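Local coordinates for response regulator CheY-like protein (Mesorhizobium loti, PDB 3SNK) that is the CheY-like receiver domain at the start of a longer pilus assembly protein, which as a whole probably binds and hydrolyses ATP, at residues E96-S99 with E100-R103; G53-A56 with D57-P60. All coordinates share one frame; numbering follows the deposited sequence.

Contact 1 of 2, residues E96-S99 with E100-R103; sequences ELTS and EQTR
Gln-101 reaches back along the first turn of its helix to Thr-98, and its side chain shows how a capping box is built atom by atom. Gln-101 CB lies 3.5 Å from the carbonyl oxygen of Thr-98, and Gln-101 CG passes 3.4 Å from OG1 of the same threonine. With CG beside its own backbone N (chi1 -70°) and the chain extended from there, the amide is carried back past the start of the helix. Its oxygen OE1 accepts a nearly straight bond from Thr-98 N, 2.9 Å long (171° at the hydrogen), taken in the carbonyl plane on a lone pair. A second proton reaches OE1 from Thr-98 OG1 at 3.2 Å, well above that plane. In return Gln-101 N gives a bond to Thr-98 OG1, 3.4 Å away, so the exchange between the N-cap residue and Gln-101 runs both ways, though the return bond is weak.

Thr-98 O also accepts two bonds, from Thr-102 N at 2.8 Å and from Thr-102 OG1 at 3.1 Å, the hydroxyl coming from above the carbonyl plane. Leu-97 meets the glutamine at about a right angle, its CD2 3.9 Å from Gln-101 OE1.

The cap closes the N-terminal end of helix 99-107, directly after the loop that leaves strand 90-94. Leu-97 and Gln-101 both touch Leu-73, and weak bonds from Gln-101 NE2 to the carbonyls of Gly-69 and Gly-70 link the helix start to the loop that follows the central strand 62-68.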
# COMPACT_ATOMS: atom_id res chain seq x y z
N GLU A 96 7.82 -12.74 4.00
CA GLU A 96 6.97 -13.94 4.14
C GLU A 96 6.07 -13.80 5.35
O GLU A 96 6.47 -13.22 6.37
CB GLU A 96 7.82 -15.22 4.25
CG GLU A 96 7.08 -16.46 3.76
CD GLU A 96 7.45 -17.76 4.44
OE1 GLU A 96 8.63 -18.17 4.36
OE2 GLU A 96 6.55 -18.39 5.04
N LEU A 97 4.84 -14.30 5.23
CA LEU A 97 3.83 -14.28 6.28
C LEU A 97 3.44 -15.68 6.73
O LEU A 97 3.64 -16.63 5.96
CB LEU A 97 2.56 -13.57 5.76
CG LEU A 97 2.68 -12.12 5.30
CD1 LEU A 97 1.35 -11.62 4.74
CD2 LEU A 97 3.20 -11.21 6.42
N THR A 98 2.81 -15.79 7.93
CA THR A 98 2.25 -17.05 8.44
C THR A 98 0.87 -17.20 7.85
O THR A 98 0.33 -16.23 7.29
CB THR A 98 2.20 -17.12 9.99
OG1 THR A 98 1.37 -16.07 10.50
CG2 THR A 98 3.57 -17.10 10.63
N SER A 99 0.26 -18.37 8.02
CA SER A 99 -1.08 -18.67 7.56
C SER A 99 -2.11 -17.75 8.19
O SER A 99 -3.05 -17.31 7.51
CB SER A 99 -1.43 -20.12 7.87
OG SER A 99 -1.49 -20.31 9.27
N GLU A 100 -1.94 -17.46 9.51
CA GLU A 100 -2.81 -16.58 10.31
C GLU A 100 -2.73 -15.16 9.76
O GLU A 100 -3.75 -14.47 9.67
CB GLU A 100 -2.39 -16.63 11.79
CG GLU A 100 -3.29 -15.85 12.74
CD GLU A 100 -2.74 -15.69 14.15
OE1 GLU A 100 -1.86 -14.82 14.34
OE2 GLU A 100 -3.19 -16.43 15.05
N GLN A 101 -1.53 -14.74 9.36
CA GLN A 101 -1.34 -13.42 8.80
C GLN A 101 -1.89 -13.36 7.38
O GLN A 101 -2.41 -12.31 7.00
CB GLN A 101 0.13 -13.05 8.82
CG GLN A 101 0.66 -12.80 10.23
CD GLN A 101 2.15 -12.65 10.21
OE1 GLN A 101 2.87 -13.43 9.59
NE2 GLN A 101 2.66 -11.62 10.88
N THR A 102 -1.80 -14.47 6.62
CA THR A 102 -2.28 -14.55 5.23
C THR A 102 -3.81 -14.43 5.23
O THR A 102 -4.36 -13.79 4.33
CB THR A 102 -1.71 -15.79 4.51
OG1 THR A 102 -0.31 -15.58 4.36
CG2 THR A 102 -2.33 -16.02 3.12
N ARG A 103 -4.47 -14.97 6.27
CA ARG A 103 -5.91 -14.89 6.50
C ARG A 103 -6.39 -13.44 6.63
O ARG A 103 -7.41 -13.08 6.05
CB ARG A 103 -6.29 -15.64 7.78
CG ARG A 103 -6.67 -17.07 7.55
CD ARG A 103 -8.07 -17.38 8.05
NE ARG A 103 -8.47 -18.72 7.64
CZ ARG A 103 -9.47 -19.01 6.82
NH1 ARG A 103 -10.25 -18.03 6.35
NH2 ARG A 103 -9.74 -20.27 6.50

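Contact 2 of 2, residues G53-A56 with D57-P60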
# COMPACT_ATOMS: atom_id res chain seq x y z
N GLY A 53 -7.17 6.21 7.98
CA GLY A 53 -8.02 6.34 6.81
C GLY A 53 -7.61 7.54 5.97
O GLY A 53 -6.66 8.25 6.31
N PRO A 54 -8.31 7.80 4.85
CA PRO A 54 -7.92 8.93 3.99
C PRO A 54 -8.25 10.31 4.59
O PRO A 54 -9.32 10.47 5.19
CB PRO A 54 -8.72 8.71 2.70
CG PRO A 54 -9.85 7.84 3.08
CD PRO A 54 -9.47 7.07 4.30
N PRO A 55 -7.40 11.35 4.40
CA PRO A 55 -7.77 12.69 4.89
C PRO A 55 -8.91 13.27 4.03
O PRO A 55 -9.04 12.90 2.86
CB PRO A 55 -6.47 13.50 4.78
CG PRO A 55 -5.40 12.51 4.40
CD PRO A 55 -6.10 11.38 3.71
N ALA A 56 -9.75 14.14 4.62
CA ALA A 56 -10.91 14.73 3.93
C ALA A 56 -10.51 15.64 2.75
O ALA A 56 -11.30 15.83 1.82
CB ALA A 56 -11.76 15.52 4.92
N ASP A 57 -9.26 16.15 2.77
CA ASP A 57 -8.71 17.03 1.73
C ASP A 57 -8.23 16.26 0.48
O ASP A 57 -7.88 16.90 -0.52
CB ASP A 57 -7.55 17.86 2.31
CG ASP A 57 -6.45 17.05 2.99
OD1 ASP A 57 -6.57 16.81 4.21
OD2 ASP A 57 -5.45 16.72 2.32
N THR A 58 -8.23 14.91 0.52
CA THR A 58 -7.71 14.06 -0.56
C THR A 58 -8.81 13.27 -1.31
O THR A 58 -9.97 13.26 -0.91
CB THR A 58 -6.70 13.06 0.01
OG1 THR A 58 -7.39 12.11 0.83
CG2 THR A 58 -5.57 13.73 0.79
N ARG A 59 -8.39 12.61 -2.40
CA ARG A 59 -9.19 11.71 -3.23
C ARG A 59 -8.26 10.53 -3.62
O ARG A 59 -7.59 10.61 -4.66
CB ARG A 59 -9.78 12.44 -4.44
N PRO A 60 -8.08 9.50 -2.75
CA PRO A 60 -7.13 8.42 -3.08
C PRO A 60 -7.52 7.61 -4.32
O PRO A 60 -8.70 7.42 -4.62
CB PRO A 60 -7.12 7.53 -1.83
CG PRO A 60 -8.45 7.81 -1.15
CD PRO A 60 -8.76 9.25 -1.46
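Thr-58 turns both its backbone N and its hydroxyl on a single acceptor, the carbonyl oxygen of Pro-55. The hydroxyl bond is the shorter, 2.7 Å from OG1 to Pro-55 O, with the donor tilted 22° from the carbonyl plane. The backbone hydrogen bond from Thr-58 N to Pro-55 O is longer, 3.2 Å, and comes in much farther above the plane, although on the same face. It closes a type I beta turn with Ala-56 and Asp-57 at its two corners.

The threonine also touches the Pro-55 ring at CD and CG. A chi1 of 69° tucks Thr-58 OG1 in over its own backbone, within reach of Pro-55 O, and also sets it 3.2 Å from Pro-55 CD. The methyl CG2 lies 3.8 Å from Pro-55 CG, the two side chains meeting at a slant. At another atom of the ring, Asp-57 turns its carboxylate back toward Pro-55, bringing OD1 to 3.4 Å from Pro-55 CB.

Farther out, the two arms of the turn meet again through prolines, with Pro-54 CB 4.0 Å from Pro-60 CG. Both of these rings touch Trp-85, and Pro-60 also touches Val-88, while Arg-59 N donates to the side-chain oxygen of Gln-16. The turn is thus set against its surroundings just before strand 62-68 begins.

Three prolines restrict the backbone on the two arms, while Thr-58 supplies both of the donors that close the turn. Because these share one oxygen, the doubly bonded carbonyl would probably be polarised by them, and the short bond probably holds the hydroxyl in its rotamer.

How the contacts relate
Both contacts are local, and in each a threonine hydroxyl takes part in hydrogen bonding to nearby backbone at the surface: in contact 1 at the start of a helix, in contact 2 at the end of a beta turn. Their centres lie 29 Å apart on opposite sides of the chain's centre, and their nearest atoms stay about 19 Å apart. In the five-stranded parallel sheet, contact 2 lies before the start of the central strand 62-68, whereas contact 1 lies beyond the end of the adjacent strand 90-94, on the side where receiver domains usually carry their phosphorylation site. Contact 1 also reaches the loop just after strand 62-68, so the two flank the path of that strand.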